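Local coordinates for uncharacterized protein (PDB 4E6F) that is of unknown function but contains a DUF4468 domain with a fold like that of the TATA-binding protein, at residues Asp91-Thr100 with Glu111-Arg120; Glu129-Leu137 with Leu148-Val156. All blocks are in the same frame, centred on the assembly; numbering follows the deposited sequence.

Contact 1. Residues Asp91-Thr100 with Glu111-Arg120; sequences DRTLVNYQIT and ELEKIRFTYR. With EDO (1,2-ethanediol), chain E.
From L94 to T100 the strand of 91-100 pairs antiparallel with 111-119, and the register slips by one between N96 and Q98, a beta bulge at K114, whose phi and psi are both positive. At one end Y119 OH donates to D91 OD1 at 2.5 Å, on the syn side and close to the carboxylate plane; in one of its two conformers R120 NH2 adds a less certain salt bridge to D91 OD1 from above that plane. Midway, the R116 guanidinium lies nearly parallel to the N96 amide, planes 8° apart, with N96 CB centred 3.6 Å over its face. Past the bulge, Q98 runs extended beside K114, whose NZ reaches Q98 OE1 at 3.0 Å. Next to this pair T100 OG1 donates to the anti lone pair of E113 OE2 at 2.7 Å and accepts from Q98 NE2. The other face is apolar: V95 CG2 meets I115 CG2 at 3.8 Å, and I115 CG1 lies 4.2 Å from Y97 CB. Y97 OH bonds to E79 and N56. In this beta hairpin, 91-100 is bordered by strand 72-85 and 111-119 by strand 24-32, while helices 149-169 and 38-54 cover the apolar face.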
loop_
_atom_site.group_PDB
_atom_site.type_symbol
_atom_site.label_atom_id
_atom_site.label_comp_id
_atom_site.label_asym_id
_atom_site.label_seq_id
_atom_site.Cartn_x
_atom_site.Cartn_y
_atom_site.Cartn_z
ATOM N N ASP A 91 18.875 5.193 5.698
ATOM C CA ASP A 91 17.814 5.017 6.672
ATOM C C ASP A 91 16.638 4.378 5.961
ATOM O O ASP A 91 16.061 5.006 5.070
ATOM C CB ASP A 91 17.418 6.377 7.282
ATOM C CG ASP A 91 16.394 6.263 8.409
ATOM O OD1 ASP A 91 16.329 5.191 9.047
ATOM O OD2 ASP A 91 15.680 7.263 8.667
ATOM N N ARG A 92 16.312 3.133 6.316
ATOM C CA ARG A 92 15.223 2.409 5.674
ATOM C C ARG A 92 14.530 1.487 6.656
ATOM O O ARG A 92 15.107 1.148 7.696
ATOM C CB ARG A 92 15.771 1.582 4.491
ATOM C CG ARG A 92 16.708 0.437 4.907
ATOM C CD ARG A 92 17.241 -0.319 3.709
ATOM N NE ARG A 92 18.028 -1.484 4.120
ATOM C CZ ARG A 92 18.536 -2.380 3.279
ATOM N NH1 ARG A 92 18.333 -2.266 1.973
ATOM N NH2 ARG A 92 19.236 -3.409 3.740
ATOM N N THR A 93 13.320 1.037 6.305
ATOM C CA THR A 93 12.620 0.061 7.108
ATOM C C THR A 93 12.192 -1.103 6.236
ATOM O O THR A 93 11.954 -0.923 5.035
ATOM C CB THR A 93 11.380 0.663 7.823
ATOM O OG1 THR A 93 10.844 -0.325 8.715
ATOM C CG2 THR A 93 10.275 1.117 6.853
ATOM N N LEU A 94 12.073 -2.282 6.841
ATOM C CA LEU A 94 11.426 -3.377 6.128
ATOM C C LEU A 94 9.940 -3.161 6.334
ATOM O O LEU A 94 9.531 -2.627 7.373
ATOM C CB LEU A 94 11.865 -4.739 6.705
ATOM C CG LEU A 94 11.554 -5.972 5.867
ATOM C CD1 LEU A 94 12.459 -6.030 4.614
ATOM C CD2 LEU A 94 11.693 -7.255 6.720
ATOM N N VAL A 95 9.125 -3.554 5.363
ATOM C CA VAL A 95 7.683 -3.505 5.517
ATOM C C VAL A 95 7.141 -4.845 5.062
ATOM O O VAL A 95 7.636 -5.392 4.082
ATOM C CB VAL A 95 6.997 -2.314 4.778
ATOM C CG1 VAL A 95 7.161 -2.408 3.257
ATOM C CG2 VAL A 95 5.511 -2.202 5.146
ATOM N N ASN A 96 6.162 -5.385 5.793
ATOM C CA ASN A 96 5.423 -6.588 5.407
ATOM C C ASN A 96 3.991 -6.178 5.296
ATOM O O ASN A 96 3.515 -5.363 6.096
ATOM C CB ASN A 96 5.594 -7.733 6.385
ATOM C CG ASN A 96 6.940 -8.400 6.267
ATOM O OD1 ASN A 96 7.143 -9.379 5.502
ATOM N ND2 ASN A 96 7.898 -7.862 6.995
ATOM N N TYR A 97 3.289 -6.718 4.296
ATOM C CA TYR A 97 1.908 -6.287 4.089
ATOM C C TYR A 97 1.105 -7.369 3.375
ATOM O O TYR A 97 1.691 -8.317 2.852
ATOM C CB TYR A 97 1.886 -4.981 3.233
ATOM C CG TYR A 97 2.664 -5.087 1.930
ATOM C CD1 TYR A 97 2.086 -5.658 0.791
ATOM C CD2 TYR A 97 4.006 -4.710 1.863
ATOM C CE1 TYR A 97 2.811 -5.800 -0.393
ATOM C CE2 TYR A 97 4.735 -4.824 0.670
ATOM C CZ TYR A 97 4.128 -5.371 -0.452
ATOM O OH TYR A 97 4.835 -5.514 -1.626
ATOM N N GLN A 98 -0.218 -7.174 3.278
ATOM C CA GLN A 98 -1.068 -8.031 2.476
ATOM C C GLN A 98 -1.783 -7.160 1.461
ATOM O O GLN A 98 -2.199 -6.041 1.785
ATOM C CB GLN A 98 -2.079 -8.762 3.369
ATOM C CG GLN A 98 -3.045 -9.652 2.572
ATOM C CD GLN A 98 -3.882 -10.551 3.457
ATOM O OE1 GLN A 98 -3.379 -11.148 4.423
ATOM N NE2 GLN A 98 -5.172 -10.671 3.110
ATOM N N ILE A 99 -1.863 -7.650 0.210
ATOM C CA ILE A 99 -2.646 -6.991 -0.850
ATOM C C ILE A 99 -3.896 -7.836 -1.007
ATOM O O ILE A 99 -3.770 -9.037 -1.248
ATOM C CB ILE A 99 -1.911 -6.899 -2.209
ATOM C CG1 ILE A 99 -0.491 -6.356 -2.047
ATOM C CG2 ILE A 99 -2.745 -6.038 -3.204
ATOM C CD1 ILE A 99 0.349 -6.439 -3.388
ATOM N N THR A 100 -5.080 -7.229 -0.914
ATOM C CA THR A 100 -6.349 -7.945 -1.054
ATOM C C THR A 100 -7.112 -7.301 -2.187
ATOM O O THR A 100 -7.380 -6.093 -2.131
ATOM C CB THR A 100 -7.117 -7.910 0.247
ATOM O OG1 THR A 100 -6.308 -8.561 1.245
ATOM C CG2 THR A 100 -8.506 -8.601 0.134
ATOM N N GLU A 111 -7.054 -3.381 -1.674
ATOM C CA GLU A 111 -6.747 -3.013 -0.310
ATOM C C GLU A 111 -5.333 -3.389 0.065
ATOM O O GLU A 111 -4.857 -4.475 -0.299
ATOM C CB GLU A 111 -7.713 -3.706 0.668
ATOM C CG GLU A 111 -9.147 -3.230 0.486
ATOM C CD GLU A 111 -10.174 -4.037 1.258
ATOM O OE1 GLU A 111 -10.352 -5.240 0.959
ATOM O OE2 GLU A 111 -10.792 -3.463 2.181
ATOM N N LEU A 112 -4.671 -2.488 0.821
ATOM C CA LEU A 112 -3.337 -2.731 1.354
ATOM C C LEU A 112 -3.493 -2.749 2.867
ATOM O O LEU A 112 -3.892 -1.740 3.465
ATOM C CB LEU A 112 -2.336 -1.661 0.873
ATOM C CG LEU A 112 -0.929 -1.795 1.419
ATOM C CD1 LEU A 112 -0.211 -2.986 0.791
ATOM C CD2 LEU A 112 -0.123 -0.521 1.170
ATOM N N GLU A 113 -3.263 -3.905 3.468
ATOM C CA GLU A 113 -3.525 -4.074 4.894
ATOM C C GLU A 113 -2.489 -4.924 5.606
ATOM O O GLU A 113 -1.521 -5.369 4.991
ATOM C CB GLU A 113 -4.917 -4.702 5.064
ATOM C CG GLU A 113 -5.102 -6.029 4.324
ATOM C CD GLU A 113 -6.454 -6.683 4.529
ATOM O OE1 GLU A 113 -7.130 -6.369 5.534
ATOM O OE2 GLU A 113 -6.856 -7.492 3.665
ATOM N N LYS A 114 -2.683 -5.115 6.934
ATOM C CA LYS A 114 -1.792 -5.903 7.780
ATOM C C LYS A 114 -0.340 -5.397 7.629
ATOM O O LYS A 114 0.597 -6.182 7.456
ATOM C CB LYS A 114 -1.918 -7.408 7.454
ATOM C CG LYS A 114 -3.331 -7.922 7.686
ATOM C CD LYS A 114 -3.381 -9.404 7.360
ATOM C CE LYS A 114 -4.773 -9.942 7.443
ATOM N NZ LYS A 114 -4.765 -11.398 7.116
ATOM N N ILE A 115 -0.187 -4.077 7.685
ATOM C CA ILE A 115 1.108 -3.430 7.493
ATOM C C ILE A 115 1.894 -3.411 8.788
ATOM O O ILE A 115 1.404 -2.911 9.809
ATOM C CB ILE A 115 0.901 -1.999 6.967
ATOM C CG1 ILE A 115 0.122 -2.030 5.622
ATOM C CG2 ILE A 115 2.272 -1.246 6.847
ATOM C CD1 ILE A 115 -0.425 -0.705 5.169
ATOM N N ARG A 116 3.121 -3.940 8.731
ATOM C CA ARG A 116 4.002 -3.940 9.888
ATOM C C ARG A 116 5.414 -3.673 9.424
ATOM O O ARG A 116 5.831 -4.108 8.345
ATOM C CB ARG A 116 3.898 -5.251 10.686
ATOM C CG ARG A 116 4.267 -6.480 9.902
ATOM C CD ARG A 116 4.089 -7.755 10.727
ATOM N NE ARG A 116 4.294 -8.931 9.884
ATOM C CZ ARG A 116 5.481 -9.462 9.614
ATOM N NH1 ARG A 116 6.583 -8.947 10.148
ATOM N NH2 ARG A 116 5.576 -10.505 8.804
ATOM N N PHE A 117 6.149 -2.970 10.261
ATOM C CA PHE A 117 7.510 -2.555 9.972
ATOM C C PHE A 117 8.503 -3.275 10.837
ATOM O O PHE A 117 8.217 -3.553 12.012
ATOM C CB PHE A 117 7.650 -1.050 10.234
ATOM C CG PHE A 117 6.643 -0.182 9.512
ATOM C CD1 PHE A 117 6.781 0.090 8.150
ATOM C CD2 PHE A 117 5.555 0.362 10.192
ATOM C CE1 PHE A 117 5.833 0.880 7.473
ATOM C CE2 PHE A 117 4.616 1.165 9.522
ATOM C CZ PHE A 117 4.776 1.439 8.173
ATOM N N THR A 118 9.667 -3.581 10.253
ATOM C CA THR A 118 10.803 -4.172 10.965
ATOM C C THR A 118 11.962 -3.233 10.688
ATOM O O THR A 118 12.464 -3.153 9.560
ATOM C CB THR A 118 11.056 -5.618 10.560
ATOM O OG1 THR A 118 9.839 -6.342 10.705
ATOM C CG2 THR A 118 12.150 -6.267 11.419
ATOM N N TYR A 119 12.369 -2.509 11.717
ATOM C CA TYR A 119 13.362 -1.454 11.592
ATOM C C TYR A 119 14.639 -1.801 12.339
ATOM O O TYR A 119 14.578 -2.176 13.515
ATOM C CB TYR A 119 12.736 -0.167 12.171
ATOM C CG TYR A 119 13.536 1.102 11.955
ATOM C CD1 TYR A 119 13.797 1.578 10.670
ATOM C CD2 TYR A 119 13.915 1.898 13.031
ATOM C CE1 TYR A 119 14.489 2.769 10.469
ATOM C CE2 TYR A 119 14.594 3.102 12.837
ATOM C CZ TYR A 119 14.845 3.547 11.554
ATOM O OH TYR A 119 15.499 4.745 11.367
ATOM N N ARG A 120 15.793 -1.669 11.642
ATOM C CA ARG A 120 17.112 -1.954 12.220
ATOM C C ARG A 120 17.109 -3.361 12.852
ATOM O O ARG A 120 17.616 -3.552 13.979
ATOM C CB ARG A 120 17.529 -0.861 13.240
ATOM C CG ARG A 120 17.312 0.574 12.752
ATOM C CD ARG A 120 18.599 1.307 12.477
ATOM N NE ARG A 120 18.386 2.509 11.667
ATOM C CZ ARG A 120 18.595 3.750 12.096
ATOM N NH1 ARG A 120 19.015 3.969 13.336
ATOM N NH2 ARG A 120 18.387 4.781 11.287
HETATM C C1 EDO E . 1.993 -9.466 6.714
HETATM O O1 EDO E . 0.915 -8.899 5.983
HETATM C C2 EDO E . 2.746 -10.499 5.835
HETATM O O2 EDO E . 3.292 -9.881 4.665
HETATM O O HOH W 1 17.888 2.035 8.600
HETATM O O HOH W 2 15.884 -1.134 8.823
#

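Contact 2. Residues Glu129-Leu137 with Leu148-Val156; sequences EWITDKYAL and LAKWRRKTV. With NO3 (nitrate ion), chain C.
W130, in one of its two conformers, lays one face of its indole under L148, whose CD2 stands 3.7 Å from the six-membered ring centroid, a CH-pi contact almost on the ring normal. In that conformer the indole also turns its edge to the face of W151 in a T-shaped pair, five-membered rings 4.3 Å apart and planes at 75°, with W130 NE1 over the centre of the W151 ring. Beyond this pair I131 CD1 touches T155 CG2 at 3.6 Å. R152 reaches back across the loop: CG anti to the backbone N (chi1 179°) and an extended chain carry its guanidinium to D133, where NH1 and NH2 both donate to OD1, each at 2.9 Å and in the guanidinium plane. NH1 also bonds to I131 O at 2.9 Å, while L137 CG covers one guanidinium face and A136 CB packs on R152 CD. R152 NE bonds to Y13 O, and D133 OD2 forms a second salt bridge, with K141. A methionine in place of R152 would probably leave D133 OD1 and I131 O without these donors and the turn around 133-136 less firmly tied to the helix. K154 and, weakly, R153 bind a nitrate ion, probably from the crystallisation liquor. This is loop-on-helix packing: an arginine bridges a one-turn helix to the first turns of helix 149-169, beside the T-shaped W130-W151 pair.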
loop_
_atom_site.group_PDB
_atom_site.type_symbol
_atom_site.label_atom_id
_atom_site.label_comp_id
_atom_site.label_asym_id
_atom_site.label_seq_id
_atom_site.Cartn_x
_atom_site.Cartn_y
_atom_site.Cartn_z
ATOM N N GLU A 129 -0.357 1.481 15.550
ATOM C CA GLU A 129 0.174 2.169 16.731
ATOM C C GLU A 129 1.279 3.120 16.322
ATOM O O GLU A 129 2.031 3.605 17.192
ATOM C CB GLU A 129 0.710 1.148 17.781
ATOM C CG GLU A 129 0.024 -0.217 17.810
ATOM C CD GLU A 129 -1.453 -0.266 18.155
ATOM O OE1 GLU A 129 -1.935 0.616 18.903
ATOM O OE2 GLU A 129 -2.122 -1.228 17.711
ATOM N N TRP A 130 1.389 3.421 14.989
ATOM C CA TRP A 130 2.496 4.185 14.481
ATOM C C TRP A 130 2.134 5.313 13.479
ATOM O O TRP A 130 2.571 6.450 13.660
ATOM C CB TRP A 130 3.444 3.187 13.820
ATOM C CG TRP A 130 4.891 3.554 13.890
ATOM C CD1 TRP A 130 5.749 3.666 12.840
ATOM C CD2 TRP A 130 5.650 3.878 15.070
ATOM N NE1 TRP A 130 7.004 4.010 13.288
ATOM C CE2 TRP A 130 6.971 4.154 14.653
ATOM C CE3 TRP A 130 5.347 3.939 16.446
ATOM C CZ2 TRP A 130 7.980 4.547 15.553
ATOM C CZ3 TRP A 130 6.345 4.322 17.339
ATOM C CH2 TRP A 130 7.645 4.620 16.890
ATOM N N ILE A 131 1.362 4.997 12.404
ATOM C CA ILE A 131 1.076 6.005 11.355
ATOM C C ILE A 131 -0.365 6.510 11.340
ATOM O O ILE A 131 -0.712 7.310 10.479
ATOM C CB ILE A 131 1.472 5.482 9.943
ATOM C CG1 ILE A 131 0.673 4.209 9.525
ATOM C CG2 ILE A 131 2.981 5.236 9.879
ATOM C CD1 ILE A 131 0.816 3.877 8.037
ATOM N N THR A 132 -1.204 6.028 12.248
ATOM C CA THR A 132 -2.588 6.493 12.337
ATOM C C THR A 132 -2.644 7.946 12.817
ATOM O O THR A 132 -1.684 8.429 13.435
ATOM C CB THR A 132 -3.379 5.618 13.298
ATOM O OG1 THR A 132 -2.669 5.538 14.537
ATOM C CG2 THR A 132 -3.644 4.222 12.726
ATOM N N ASP A 133 -3.760 8.635 12.546
ATOM C CA ASP A 133 -3.912 10.043 12.973
ATOM C C ASP A 133 -3.602 10.235 14.455
ATOM O O ASP A 133 -2.960 11.220 14.830
ATOM C CB ASP A 133 -5.355 10.526 12.717
ATOM C CG ASP A 133 -5.755 10.681 11.266
ATOM O OD1 ASP A 133 -4.927 10.357 10.372
ATOM O OD2 ASP A 133 -6.888 11.153 11.012
ATOM N N LYS A 134 -4.077 9.298 15.301
ATOM C CA LYS A 134 -3.920 9.351 16.756
ATOM C C LYS A 134 -2.464 9.587 17.158
ATOM O O LYS A 134 -2.198 10.355 18.091
ATOM C CB LYS A 134 -4.446 8.036 17.381
ATOM C CG LYS A 134 -4.469 8.012 18.905
ATOM C CD LYS A 134 -4.880 6.630 19.401
ATOM C CE LYS A 134 -4.647 6.457 20.881
ATOM N NZ LYS A 134 -5.058 5.105 21.337
ATOM N N TYR A 135 -1.520 8.927 16.468
ATOM C CA TYR A 135 -0.102 9.051 16.815
ATOM C C TYR A 135 0.684 9.992 15.920
ATOM O O TYR A 135 1.631 10.612 16.402
ATOM C CB TYR A 135 0.564 7.665 16.753
ATOM C CG TYR A 135 -0.052 6.706 17.744
ATOM C CD1 TYR A 135 0.258 6.780 19.100
ATOM C CD2 TYR A 135 -0.992 5.762 17.339
ATOM C CE1 TYR A 135 -0.356 5.943 20.029
ATOM C CE2 TYR A 135 -1.612 4.917 18.259
ATOM C CZ TYR A 135 -1.278 5.001 19.600
ATOM O OH TYR A 135 -1.882 4.173 20.513
ATOM N N ALA A 136 0.317 10.081 14.628
ATOM C CA ALA A 136 1.140 10.734 13.615
ATOM C C ALA A 136 0.683 12.119 13.150
ATOM O O ALA A 136 1.379 12.733 12.341
ATOM C CB ALA A 136 1.283 9.813 12.415
ATOM N N LEU A 137 -0.459 12.599 13.628
ATOM C CA LEU A 137 -0.895 13.966 13.338
ATOM C C LEU A 137 -0.936 14.724 14.626
ATOM O O LEU A 137 -1.223 14.137 15.684
ATOM C CB LEU A 137 -2.274 14.042 12.656
ATOM C CG LEU A 137 -2.394 13.464 11.267
ATOM C CD1 LEU A 137 -3.792 13.734 10.725
ATOM C CD2 LEU A 137 -1.337 14.029 10.323
ATOM N N LEU A 148 7.320 10.996 13.500
ATOM C CA LEU A 148 6.603 9.942 12.763
ATOM C C LEU A 148 6.406 10.282 11.291
ATOM O O LEU A 148 5.890 9.454 10.527
ATOM C CB LEU A 148 5.229 9.671 13.428
ATOM C CG LEU A 148 5.370 8.964 14.811
ATOM C CD1 LEU A 148 4.069 8.917 15.568
ATOM C CD2 LEU A 148 5.873 7.557 14.645
ATOM N N ALA A 149 6.810 11.497 10.882
ATOM C CA ALA A 149 6.541 11.965 9.529
ATOM C C ALA A 149 7.111 11.059 8.448
ATOM O O ALA A 149 6.404 10.788 7.482
ATOM C CB ALA A 149 7.053 13.384 9.349
ATOM N N LYS A 150 8.349 10.581 8.592
ATOM C CA LYS A 150 8.946 9.734 7.552
ATOM C C LYS A 150 8.138 8.456 7.370
ATOM O O LYS A 150 7.967 8.000 6.246
ATOM C CB LYS A 150 10.425 9.424 7.839
ATOM C CG LYS A 150 10.697 8.521 9.051
ATOM C CD LYS A 150 12.205 8.472 9.310
ATOM C CE LYS A 150 12.499 7.422 10.363
ATOM N NZ LYS A 150 13.948 7.430 10.768
ATOM N N TRP A 151 7.626 7.893 8.472
ATOM C CA TRP A 151 6.814 6.682 8.436
ATOM C C TRP A 151 5.499 6.916 7.703
ATOM O O TRP A 151 5.131 6.131 6.827
ATOM C CB TRP A 151 6.524 6.214 9.869
ATOM C CG TRP A 151 7.776 5.888 10.622
ATOM C CD1 TRP A 151 8.508 6.729 11.407
ATOM C CD2 TRP A 151 8.487 4.651 10.582
ATOM N NE1 TRP A 151 9.622 6.079 11.888
ATOM C CE2 TRP A 151 9.634 4.798 11.393
ATOM C CE3 TRP A 151 8.238 3.405 9.988
ATOM C CZ2 TRP A 151 10.547 3.749 11.597
ATOM C CZ3 TRP A 151 9.138 2.372 10.176
ATOM C CH2 TRP A 151 10.288 2.550 10.964
ATOM N N ARG A 152 4.794 7.988 8.063
ATOM C CA ARG A 152 3.493 8.265 7.467
ATOM C C ARG A 152 3.637 8.693 5.991
ATOM O O ARG A 152 2.910 8.175 5.129
ATOM C CB ARG A 152 2.759 9.317 8.290
ATOM C CG ARG A 152 1.381 9.661 7.699
ATOM C CD ARG A 152 0.427 10.098 8.795
ATOM N NE ARG A 152 -0.807 10.703 8.263
ATOM C CZ ARG A 152 -2.009 10.554 8.810
ATOM N NH1 ARG A 152 -2.188 9.712 9.819
ATOM N NH2 ARG A 152 -3.055 11.199 8.311
ATOM N N ARG A 153 4.571 9.620 5.682
ATOM C CA ARG A 153 4.751 10.010 4.283
ATOM C C ARG A 153 5.100 8.823 3.389
ATOM O O ARG A 153 4.515 8.672 2.309
ATOM C CB ARG A 153 5.896 11.026 4.135
ATOM C CG ARG A 153 5.581 12.414 4.613
ATOM C CD ARG A 153 6.606 13.399 4.056
ATOM N NE ARG A 153 6.590 14.651 4.810
ATOM C CZ ARG A 153 7.414 14.956 5.814
ATOM N NH1 ARG A 153 8.387 14.120 6.167
ATOM N NH2 ARG A 153 7.294 16.115 6.446
ATOM N N LYS A 154 6.131 8.055 3.775
ATOM C CA LYS A 154 6.614 6.998 2.890
ATOM C C LYS A 154 5.602 5.861 2.766
ATOM O O LYS A 154 5.540 5.250 1.691
ATOM C CB LYS A 154 8.012 6.510 3.306
ATOM C CG LYS A 154 9.087 7.611 3.177
ATOM C CD LYS A 154 9.238 8.151 1.769
ATOM C CE LYS A 154 10.449 9.042 1.604
ATOM N NZ LYS A 154 10.141 10.479 1.852
ATOM N N THR A 155 4.789 5.601 3.810
ATOM C CA THR A 155 3.776 4.538 3.682
ATOM C C THR A 155 2.628 5.018 2.773
ATOM O O THR A 155 2.159 4.266 1.911
ATOM C CB THR A 155 3.250 4.058 5.041
ATOM O OG1 THR A 155 4.375 3.683 5.846
ATOM C CG2 THR A 155 2.302 2.841 4.894
ATOM N N VAL A 156 2.186 6.271 2.948
ATOM C CA VAL A 156 1.146 6.837 2.071
ATOM C C VAL A 156 1.666 6.842 0.611
ATOM O O VAL A 156 0.915 6.456 -0.297
ATOM C CB VAL A 156 0.677 8.249 2.545
ATOM C CG1 VAL A 156 -0.206 8.941 1.484
ATOM C CG2 VAL A 156 -0.071 8.157 3.880
HETATM N N NO3 C . 10.707 11.522 5.044
HETATM O O1 NO3 C . 11.008 12.252 5.976
HETATM O O2 NO3 C . 9.706 11.671 4.381
HETATM O O3 NO3 C . 11.516 10.502 4.762
#

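How the contacts relate
Along the chain the two contacts follow in series. Contact 1 closes first, as strand 90-104 turns back into strand 107-119 to form a hairpin within the antiparallel sheet. The chain then passes through strand 123-126 to contact 2, where 129-137 and 148-156 close a ten-residue connection without helix or strand and lead into helix 149-169. Their centres lie 13 Å apart, and they touch directly: K150 NZ forms a salt bridge with D91 OD2 at 2.7 Å and probably a hydrogen bond with Y119 OH, W151 packs against T93, and T155 against F117. The start of the C-terminal helix thus joins the hairpin to the loop that follows strand 123-126.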